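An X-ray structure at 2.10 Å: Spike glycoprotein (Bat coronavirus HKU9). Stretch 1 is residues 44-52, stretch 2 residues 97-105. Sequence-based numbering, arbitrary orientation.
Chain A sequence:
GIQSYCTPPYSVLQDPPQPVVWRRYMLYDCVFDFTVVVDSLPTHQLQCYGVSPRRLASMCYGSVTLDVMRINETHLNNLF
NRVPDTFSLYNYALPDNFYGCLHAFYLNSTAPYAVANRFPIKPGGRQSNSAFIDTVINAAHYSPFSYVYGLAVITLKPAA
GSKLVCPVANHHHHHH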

ATOM      1  N   HIS A  44      -4.764  10.978  -5.894  1.00 36.96           N
ATOM      2  CA  HIS A  44      -3.679  11.921  -6.128  1.00 36.17           C
ATOM      3  C   HIS A  44      -2.816  11.435  -7.284  1.00 43.68           C
ATOM      4  O   HIS A  44      -2.356  12.228  -8.103  1.00 50.84           O
ATOM      5  N   GLN A  45      -2.606  10.123  -7.342  1.00 34.27           N
ATOM      6  CA  GLN A  45      -1.830   9.509  -8.414  1.00 29.95           C
ATOM      7  C   GLN A  45      -2.052   7.999  -8.442  1.00 36.70           C
ATOM      8  O   GLN A  45      -1.838   7.319  -7.441  1.00 29.97           O
ATOM      9  N   LEU A  46      -2.481   7.475  -9.586  1.00 25.01           N
ATOM     10  CA  LEU A  46      -2.699   6.038  -9.731  1.00 31.83           C
ATOM     11  C   LEU A  46      -1.830   5.469 -10.846  1.00 39.30           C
ATOM     12  O   LEU A  46      -2.017   5.796 -12.017  1.00 43.15           O
ATOM     13  N   GLN A  47      -0.880   4.616 -10.476  1.00 33.05           N
ATOM     14  CA  GLN A  47       0.061   4.068 -11.445  1.00 31.29           C
ATOM     15  C   GLN A  47       0.009   2.548 -11.470  1.00 33.19           C
ATOM     16  O   GLN A  47       0.218   1.903 -10.449  1.00 30.21           O
ATOM     17  N   CYS A  48      -0.247   1.971 -12.638  1.00 26.59           N
ATOM     18  CA  CYS A  48      -0.383   0.522 -12.731  1.00 25.65           C
ATOM     19  C   CYS A  48       0.703  -0.136 -13.580  1.00 25.20           C
ATOM     20  O   CYS A  48       1.205   0.450 -14.537  1.00 28.04           O
ATOM     21  N   TYR A  49       1.044  -1.368 -13.215  1.00 24.34           N
ATOM     22  CA  TYR A  49       2.063  -2.155 -13.895  1.00 22.88           C
ATOM     23  C   TYR A  49       1.538  -3.556 -14.194  1.00 32.37           C
ATOM     24  O   TYR A  49       1.232  -4.322 -13.274  1.00 31.58           O
ATOM     25  N   GLY A  50       1.436  -3.886 -15.480  1.00 31.18           N
ATOM     26  CA  GLY A  50       0.969  -5.195 -15.902  1.00 32.07           C
ATOM     27  C   GLY A  50      -0.526  -5.219 -16.158  1.00 34.54           C
ATOM     28  O   GLY A  50      -1.091  -6.250 -16.522  1.00 36.05           O
ATOM     29  N   VAL A  51      -1.163  -4.070 -15.967  1.00 30.35           N
ATOM     30  CA  VAL A  51      -2.604  -3.934 -16.135  1.00 26.82           C
ATOM     31  C   VAL A  51      -2.915  -2.446 -16.261  1.00 27.60           C
ATOM     32  O   VAL A  51      -2.191  -1.620 -15.720  1.00 34.76           O
ATOM     33  N   SER A  52      -3.964  -2.092 -16.995  1.00 33.18           N
ATOM     34  CA  SER A  52      -4.370  -0.694 -17.074  1.00 35.23           C
ATOM     35  C   SER A  52      -5.320  -0.381 -15.924  1.00 31.64           C
ATOM     36  O   SER A  52      -6.040  -1.265 -15.460  1.00 33.60           O
ATOM     37  N   ASN A  97       9.628  -7.612 -10.099  1.00 34.12           N
ATOM     38  CA  ASN A  97       8.595  -7.831 -11.111  1.00 36.62           C
ATOM     39  C   ASN A  97       7.189  -7.579 -10.574  1.00 38.27           C
ATOM     40  O   ASN A  97       6.323  -8.454 -10.626  1.00 38.36           O
ATOM     41  N   PHE A  98       6.977  -6.373 -10.058  1.00 26.27           N
ATOM     42  CA  PHE A  98       5.708  -6.009  -9.448  1.00 23.96           C
ATOM     43  C   PHE A  98       4.581  -5.980 -10.472  1.00 25.84           C
ATOM     44  O   PHE A  98       4.661  -5.282 -11.482  1.00 25.19           O
ATOM     45  N   TYR A  99       3.541  -6.761 -10.205  1.00 25.42           N
ATOM     46  CA  TYR A  99       2.321  -6.747 -11.002  1.00 24.26           C
ATOM     47  C   TYR A  99       1.193  -6.228 -10.124  1.00 27.63           C
ATOM     48  O   TYR A  99       0.832  -6.860  -9.130  1.00 23.12           O
ATOM     49  N   GLY A 100       0.654  -5.066 -10.477  1.00 22.85           N
ATOM     50  CA  GLY A 100      -0.369  -4.449  -9.653  1.00 20.99           C
ATOM     51  C   GLY A 100      -0.387  -2.937  -9.748  1.00 22.75           C
ATOM     52  O   GLY A 100      -0.011  -2.384 -10.771  1.00 23.68           O
ATOM     53  N   CYS A 101      -0.818  -2.261  -8.686  1.00 22.30           N
ATOM     54  CA  CYS A 101      -0.975  -0.807  -8.749  1.00 20.42           C
ATOM     55  C   CYS A 101      -0.553  -0.054  -7.489  1.00 20.78           C
ATOM     56  O   CYS A 101      -0.698  -0.541  -6.370  1.00 21.08           O
ATOM     57  N   LEU A 102      -0.033   1.149  -7.704  1.00 21.64           N
ATOM     58  CA  LEU A 102       0.267   2.096  -6.641  1.00 24.26           C
ATOM     59  C   LEU A 102      -0.785   3.191  -6.653  1.00 28.38           C
ATOM     60  O   LEU A 102      -0.892   3.951  -7.622  1.00 23.95           O
ATOM     61  N   HIS A 103      -1.565   3.267  -5.582  1.00 20.21           N
ATOM     62  CA  HIS A 103      -2.629   4.254  -5.502  1.00 20.11           C
ATOM     63  C   HIS A 103      -2.399   5.237  -4.362  1.00 19.76           C
ATOM     64  O   HIS A 103      -2.609   4.917  -3.192  1.00 14.52           O
ATOM     65  N   ALA A 104      -1.966   6.440  -4.720  1.00 15.08           N
ATOM     66  CA  ALA A 104      -1.788   7.511  -3.755  1.00 18.33           C
ATOM     67  C   ALA A 104      -3.000   8.432  -3.770  1.00 21.83           C
ATOM     68  O   ALA A 104      -3.448   8.872  -4.833  1.00 23.73           O
ATOM     69  N   PHE A 105      -3.528   8.714  -2.584  1.00 24.15           N
ATOM     70  CA  PHE A 105      -4.741   9.512  -2.450  1.00 24.97           C
ATOM     71  C   PHE A 105      -4.579  10.579  -1.373  1.00 25.16           C
ATOM     72  O   PHE A 105      -3.736  10.455  -0.483  1.00 23.52           O
TER

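The most unusual feature of this contact is a disulfide that crosses directly between neighbouring antiparallel strands: C48 SG and C101 SG lie 2.0 Å apart, with a chi3 of 110°. The two cysteines form a non-hydrogen-bonded pair, where the strands come close, and their CA atoms are only 4.2 Å apart. Both take the m rotamer, which brings the sulfurs together on one face of the sheet.

L46 and H103 share that face, both with chi1 t. L46, with chi2 p, brings CD1 to 3.8 Å from H103 CB and makes an off-centre CH-pi contact with the imidazole, its CD1 lying 4.2 Å from the H103 ring centroid. Both ring nitrogens are hydrogen-bonded outside the two stretches.

The opposite face carries Q45, Q47, Y49, L102 and A104. Y49 (chi1 m) has the largest area covered by the other stretch. Its CD2 meets CD2 of F98 (chi1 t) at 3.7 Å, and its CE2 lies 4.0 Å from CD1 of L102 (chi1 m, chi2 t), which sits at the ring edge, so the same side of the Y49 ring meets both. Q45 and Q47 start on this face, but their ends lead away from the partner strand, as suits polar amides that can reach solvent. H44 (chi1 t) points toward the other stretch, and its ring edge meets A104, with H44 CD2 4.1 Å from A104 CB.

G100 has no side chain; a CB there would be crowded by the F98 ring. Beyond the strand, G50 adopts a positive phi suited to glycine, and an ideal CB would clash with Y99 CD1. V51 (chi1 p) also points toward the other stretch. The Y99 ring (chi1 t) turns its edge to it, with Y99 CE1 3.9 Å from V51 CB, while V51 CG1 reaches within 4.2 Å of C101 SG. The hydrogen bonds between the stretches are all backbone to backbone.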

ATOM      1  CB  HIS A  44      -2.837  12.093  -4.862  1.00 41.19           C
ATOM      2  CG  HIS A  44      -1.491  12.706  -5.101  1.00 48.17           C
ATOM      3  ND1 HIS A  44      -1.292  14.067  -5.154  1.00 54.21           N
ATOM      4  CD2 HIS A  44      -0.277  12.138  -5.292  1.00 48.03           C
ATOM      5  CE1 HIS A  44      -0.010  14.313  -5.370  1.00 49.51           C
ATOM      6  NE2 HIS A  44       0.626  13.160  -5.460  1.00 47.35           N
ATOM      7  CB  GLN A  45      -0.338   9.818  -8.248  1.00 40.25           C
ATOM      8  CG  GLN A  45       0.317  10.442  -9.474  1.00 49.77           C
ATOM      9  CD  GLN A  45       0.442  11.952  -9.370  1.00 59.20           C
ATOM     10  OE1 GLN A  45       0.444  12.514  -8.273  1.00 62.90           O
ATOM     11  NE2 GLN A  45       0.548  12.618 -10.516  1.00 48.52           N
ATOM     12  CB  LEU A  46      -4.175   5.740 -10.002  1.00 30.28           C
ATOM     13  CG  LEU A  46      -4.573   4.288 -10.286  1.00 33.56           C
ATOM     14  CD1 LEU A  46      -4.271   3.380  -9.103  1.00 25.76           C
ATOM     15  CD2 LEU A  46      -6.044   4.208 -10.658  1.00 40.32           C
ATOM     16  CB  GLN A  47       1.481   4.535 -11.127  1.00 37.63           C
ATOM     17  CG  GLN A  47       2.501   4.161 -12.180  1.00 46.30           C
ATOM     18  CD  GLN A  47       2.385   5.017 -13.423  1.00 48.77           C
ATOM     19  OE1 GLN A  47       2.392   6.246 -13.346  1.00 50.17           O
ATOM     20  NE2 GLN A  47       2.271   4.371 -14.578  1.00 54.86           N
ATOM     21  CB  CYS A  48      -1.760   0.160 -13.282  1.00 32.72           C
ATOM     22  SG  CYS A  48      -3.138   0.512 -12.169  1.00 38.33           S
ATOM     23  CB  TYR A  49       3.331  -2.249 -13.043  1.00 25.71           C
ATOM     24  CG  TYR A  49       3.790  -0.928 -12.469  1.00 24.91           C
ATOM     25  CD1 TYR A  49       4.672  -0.112 -13.167  1.00 23.70           C
ATOM     26  CD2 TYR A  49       3.344  -0.500 -11.224  1.00 24.34           C
ATOM     27  CE1 TYR A  49       5.094   1.096 -12.644  1.00 23.93           C
ATOM     28  CE2 TYR A  49       3.760   0.707 -10.695  1.00 29.33           C
ATOM     29  CZ  TYR A  49       4.635   1.499 -11.408  1.00 30.20           C
ATOM     30  OH  TYR A  49       5.048   2.700 -10.880  1.00 31.11           O
ATOM     31  CB  VAL A  51      -3.376  -4.567 -14.946  1.00 33.89           C
ATOM     32  CG1 VAL A  51      -2.953  -3.931 -13.628  1.00 30.83           C
ATOM     33  CG2 VAL A  51      -4.884  -4.461 -15.141  1.00 36.69           C
ATOM     34  CB  SER A  52      -5.031  -0.386 -18.420  1.00 37.99           C
ATOM     35  OG  SER A  52      -6.325  -0.951 -18.496  1.00 43.58           O
ATOM     36  CB  ASN A  97       8.694  -9.249 -11.675  1.00 37.58           C
ATOM     37  CG  ASN A  97       9.857  -9.409 -12.633  1.00 48.66           C
ATOM     38  OD1 ASN A  97      10.249  -8.459 -13.315  1.00 43.23           O
ATOM     39  ND2 ASN A  97      10.416 -10.611 -12.690  1.00 44.24           N
ATOM     40  CB  PHE A  98       5.827  -4.650  -8.753  1.00 18.49           C
ATOM     41  CG  PHE A  98       4.545  -4.170  -8.134  1.00 15.59           C
ATOM     42  CD1 PHE A  98       3.968  -4.858  -7.080  1.00 20.23           C
ATOM     43  CD2 PHE A  98       3.924  -3.022  -8.600  1.00 19.76           C
ATOM     44  CE1 PHE A  98       2.789  -4.415  -6.507  1.00 16.52           C
ATOM     45  CE2 PHE A  98       2.746  -2.575  -8.031  1.00 23.49           C
ATOM     46  CZ  PHE A  98       2.179  -3.274  -6.985  1.00 19.76           C
ATOM     47  CB  TYR A  99       2.011  -8.146 -11.547  1.00 23.54           C
ATOM     48  CG  TYR A  99       0.635  -8.312 -12.164  1.00 26.59           C
ATOM     49  CD1 TYR A  99       0.114  -7.360 -13.028  1.00 32.82           C
ATOM     50  CD2 TYR A  99      -0.128  -9.444 -11.904  1.00 35.91           C
ATOM     51  CE1 TYR A  99      -1.141  -7.519 -13.598  1.00 38.60           C
ATOM     52  CE2 TYR A  99      -1.381  -9.615 -12.470  1.00 29.66           C
ATOM     53  CZ  TYR A  99      -1.882  -8.650 -13.317  1.00 33.90           C
ATOM     54  OH  TYR A  99      -3.127  -8.815 -13.881  1.00 38.96           O
ATOM     55  CB  CYS A 101      -2.431  -0.455  -9.068  1.00 26.53           C
ATOM     56  SG  CYS A 101      -2.941  -0.915 -10.737  1.00 57.37           S
ATOM     57  CB  LEU A 102       1.657   2.706  -6.818  1.00 19.08           C
ATOM     58  CG  LEU A 102       2.834   1.746  -6.963  1.00 28.31           C
ATOM     59  CD1 LEU A 102       4.114   2.530  -7.202  1.00 24.57           C
ATOM     60  CD2 LEU A 102       2.960   0.872  -5.730  1.00 25.53           C
ATOM     61  CB  HIS A 103      -3.983   3.564  -5.335  1.00 24.28           C
ATOM     62  CG  HIS A 103      -5.154   4.474  -5.543  1.00 26.72           C
ATOM     63  ND1 HIS A 103      -6.456   4.030  -5.509  1.00 32.50           N
ATOM     64  CD2 HIS A 103      -5.212   5.804  -5.796  1.00 28.31           C
ATOM     65  CE1 HIS A 103      -7.271   5.049  -5.728  1.00 37.19           C
ATOM     66  NE2 HIS A 103      -6.542   6.134  -5.904  1.00 35.03           N
ATOM     67  CB  ALA A 104      -0.523   8.289  -4.050  1.00 19.61           C
ATOM     68  CB  PHE A 105      -5.940   8.612  -2.135  1.00 28.17           C
ATOM     69  CG  PHE A 105      -5.749   7.737  -0.924  1.00 26.36           C
ATOM     70  CD1 PHE A 105      -6.198   8.145   0.322  1.00 25.79           C
ATOM     71  CD2 PHE A 105      -5.132   6.501  -1.033  1.00 24.72           C
ATOM     72  CE1 PHE A 105      -6.029   7.340   1.436  1.00 27.43           C
ATOM     73  CE2 PHE A 105      -4.959   5.695   0.078  1.00 17.78           C
ATOM     74  CZ  PHE A 105      -5.409   6.116   1.312  1.00 24.36           C
TER